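Long-range contact in Cel44C (Paenibacillus polymyxa, PDB 2YJQ), which hydrolyses internal beta-1,4-glucosidic linkages in xyloglucan and cellulose, probably through the glycoside hydrolase family 44 module contained in this chain: residues Ser358-Gly363 / Trp391-Gly396. The protein carries 8 engineered substitutions. Numbering follows the deposited sequence.
Sequences SYSYGG and WKLKDG. Engineered in segment 358-363: Ser-358 (natural residue Glu). With OXZ (tetrahydrooxazine), chain E; BGC (beta-D-glucopyranose), chain C.
The backbones of Tyr-359 and Trp-391 are joined by a hydrogen bond from Trp-391 N to Tyr-359 O, 2.9 Å long with an N-H...O angle of 148°. Strands 353-359 and 387-390 are neighbouring parallel strands of the TIM barrel, the seventh and eighth, and the loop after the eighth borders the bound ligand through Trp-391 and Leu-393. Beyond this bond a water takes over: it accepts from Leu-393 N at 2.9 Å, donates to Trp-391 O, and is hydrogen-bonded to Ser-360 OG at 2.6 Å. The same hydroxyl accepts from Gly-362 N in an ST turn, which ties the water-bound serine to its own loop. Between the loops, Leu-393 CD1 packs on Ser-360 CB at 3.8 Å, while its other methyl, CD2, approaches C6 of the tetrahydrooxazine. Ser-358, an engineered replacement for the natural glutamate, brings OG to 3.2 Å from Trp-391 CB and lies obliquely to the indole; this hydroxyl is hydrogen-bonded to Tyr-286 OH, which also binds the tetrahydrooxazine. With CG anti to the backbone N (chi1 178°), the Trp-391 side chain starts out toward the serine and then carries its indole into the cleft. Tetrahydrooxazine C3 sits over one indole face near the rim, 3.6 Å above the plane, and its ring is tilted off the indole, a limited aromatic-sugar contact of the kind seen in carbohydrate-binding clefts. Replacing Trp-391 by an alanine would probably leave C3 without the indole face against it and open a gap where CG and CE3 lie near Ser-358 OG. On the six-membered ring, CZ2 lies beside the glycosidic junction, 3.4 Å from the bridging O4 of the tetrahydrooxazine and 3.3 Å from O5 of the glucose.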
loop_
_atom_site.group_PDB
_atom_site.type_symbol
_atom_site.label_atom_id
_atom_site.label_comp_id
_atom_site.label_asym_id
_atom_site.label_seq_id
_atom_site.Cartn_x
_atom_site.Cartn_y
_atom_site.Cartn_z
ATOM N N SER A 358 2.780 1.389 -0.741
ATOM C CA SER A 358 3.930 0.570 -1.016
ATOM C C SER A 358 4.607 0.370 0.329
ATOM O O SER A 358 5.024 1.352 0.928
ATOM C CB SER A 358 4.843 1.326 -2.011
ATOM O OG SER A 358 5.814 0.446 -2.538
ATOM N N TYR A 359 4.680 -0.865 0.831
ATOM C CA TYR A 359 5.317 -1.123 2.102
ATOM C C TYR A 359 5.758 -2.556 2.157
ATOM O O TYR A 359 5.277 -3.362 1.353
ATOM C CB TYR A 359 4.351 -0.870 3.243
ATOM C CG TYR A 359 3.215 -1.897 3.335
ATOM C CD1 TYR A 359 2.094 -1.802 2.491
ATOM C CD2 TYR A 359 3.269 -2.948 4.245
ATOM C CE1 TYR A 359 1.052 -2.734 2.564
ATOM C CE2 TYR A 359 2.214 -3.883 4.344
ATOM C CZ TYR A 359 1.107 -3.772 3.507
ATOM O OH TYR A 359 0.067 -4.681 3.525
ATOM N N SER A 360 6.624 -2.887 3.114
ATOM C CA SER A 360 7.054 -4.259 3.304
ATOM C C SER A 360 7.756 -4.385 4.640
ATOM O O SER A 360 8.444 -3.444 5.041
ATOM C CB SER A 360 8.097 -4.632 2.207
ATOM O OG SER A 360 8.592 -5.943 2.451
ATOM N N TYR A 361 7.659 -5.545 5.260
ATOM C CA TYR A 361 8.323 -5.796 6.510
ATOM C C TYR A 361 9.497 -6.757 6.367
ATOM O O TYR A 361 10.111 -7.111 7.366
ATOM C CB TYR A 361 7.290 -6.289 7.565
ATOM C CG TYR A 361 6.487 -5.106 8.113
ATOM C CD1 TYR A 361 5.608 -4.392 7.294
ATOM C CD2 TYR A 361 6.723 -4.623 9.395
ATOM C CE1 TYR A 361 4.941 -3.280 7.776
ATOM C CE2 TYR A 361 6.014 -3.508 9.919
ATOM C CZ TYR A 361 5.156 -2.855 9.096
ATOM O OH TYR A 361 4.519 -1.745 9.551
ATOM N N GLY A 362 9.841 -7.146 5.128
ATOM C CA GLY A 362 11.022 -7.992 4.903
ATOM C C GLY A 362 10.699 -9.404 5.360
ATOM O O GLY A 362 9.515 -9.735 5.604
ATOM N N GLY A 363 11.718 -10.248 5.503
ATOM C CA GLY A 363 11.517 -11.651 5.834
ATOM C C GLY A 363 10.556 -12.341 4.887
ATOM O O GLY A 363 9.650 -13.077 5.332
ATOM N N TRP A 391 4.823 -4.249 -1.347
ATOM C CA TRP A 391 5.878 -4.063 -2.333
ATOM C C TRP A 391 6.987 -5.131 -2.181
ATOM O O TRP A 391 7.483 -5.356 -1.071
ATOM C CB TRP A 391 6.457 -2.634 -2.279
ATOM C CG TRP A 391 7.557 -2.493 -3.253
ATOM C CD1 TRP A 391 8.853 -2.803 -3.038
ATOM C CD2 TRP A 391 7.457 -2.076 -4.621
ATOM N NE1 TRP A 391 9.594 -2.572 -4.166
ATOM C CE2 TRP A 391 8.764 -2.142 -5.164
ATOM C CE3 TRP A 391 6.398 -1.613 -5.434
ATOM C CZ2 TRP A 391 9.053 -1.783 -6.496
ATOM C CZ3 TRP A 391 6.662 -1.288 -6.756
ATOM C CH2 TRP A 391 7.981 -1.352 -7.283
ATOM N N LYS A 392 7.347 -5.792 -3.282
ATOM C CA LYS A 392 8.401 -6.801 -3.252
ATOM C C LYS A 392 9.804 -6.180 -3.235
ATOM O O LYS A 392 10.236 -5.605 -4.228
ATOM C CB LYS A 392 8.249 -7.817 -4.428
ATOM C CG LYS A 392 6.983 -8.701 -4.407
ATOM C CD LYS A 392 6.873 -9.515 -5.683
ATOM C CE LYS A 392 7.773 -10.736 -5.604
ATOM N NZ LYS A 392 7.872 -11.397 -6.963
ATOM N N LEU A 393 10.507 -6.308 -2.108
ATOM C CA LEU A 393 11.890 -5.839 -2.010
ATOM C C LEU A 393 12.834 -6.946 -2.445
ATOM O O LEU A 393 13.994 -6.703 -2.683
ATOM C CB LEU A 393 12.265 -5.369 -0.583
ATOM C CG LEU A 393 11.498 -4.177 0.016
ATOM C CD1 LEU A 393 11.749 -4.121 1.512
ATOM C CD2 LEU A 393 11.685 -2.772 -0.666
ATOM N N LYS A 394 12.312 -8.158 -2.519
ATOM C CA LYS A 394 13.032 -9.310 -3.047
ATOM C C LYS A 394 12.293 -9.924 -4.240
ATOM O O LYS A 394 11.051 -10.172 -4.188
ATOM C CB LYS A 394 13.229 -10.379 -1.968
ATOM C CG LYS A 394 13.979 -9.826 -0.747
ATOM C CD LYS A 394 15.498 -10.086 -0.896
ATOM C CE LYS A 394 16.272 -9.658 0.391
ATOM N NZ LYS A 394 16.621 -8.223 0.399
ATOM N N ASP A 395 13.082 -10.186 -5.294
ATOM C CA ASP A 395 12.660 -10.951 -6.457
ATOM C C ASP A 395 12.380 -12.418 -6.125
ATOM O O ASP A 395 12.820 -12.927 -5.092
ATOM C CB ASP A 395 13.711 -10.853 -7.548
ATOM C CG ASP A 395 13.824 -9.464 -8.121
ATOM O OD1 ASP A 395 12.887 -8.658 -7.923
ATOM O OD2 ASP A 395 14.835 -9.182 -8.787
ATOM N N GLY A 396 11.649 -13.079 -7.027
ATOM C CA GLY A 396 11.225 -14.460 -6.869
ATOM C C GLY A 396 9.997 -14.529 -5.994
ATOM O O GLY A 396 9.272 -13.540 -5.811
HETATM C C6 OXZ E . 12.793 0.542 -2.521
HETATM C C5 OXZ E . 11.405 0.794 -3.115
HETATM C C4 OXZ E . 11.411 1.006 -4.665
HETATM C C3 OXZ E . 10.043 1.420 -5.208
HETATM C C2 OXZ E . 9.464 2.670 -4.487
HETATM O O6 OXZ E . 13.642 1.654 -2.912
HETATM O O5 OXZ E . 10.921 2.032 -2.579
HETATM O O4 OXZ E . 11.813 -0.206 -5.304
HETATM O O3 OXZ E . 10.033 1.615 -6.647
HETATM N N1 OXZ E . 9.667 2.459 -3.036
HETATM C C2 BGC C . 13.625 -1.256 -6.545
HETATM C C3 BGC C . 14.463 -1.202 -7.814
HETATM C C4 BGC C . 13.511 -1.175 -9.013
HETATM C C5 BGC C . 12.376 -0.161 -8.897
HETATM C C6 BGC C . 11.343 -0.387 -9.985
HETATM C C1 BGC C . 12.620 -0.087 -6.507
HETATM O O2 BGC C . 14.466 -1.175 -5.393
HETATM O O3 BGC C . 15.112 -2.467 -7.914
HETATM O O4 BGC C . 14.167 -0.772 -10.151
HETATM O O5 BGC C . 11.727 -0.263 -7.622
HETATM O O6 BGC C . 10.391 0.666 -9.791
HETATM O O HOH W 1 9.610 -7.197 0.455
#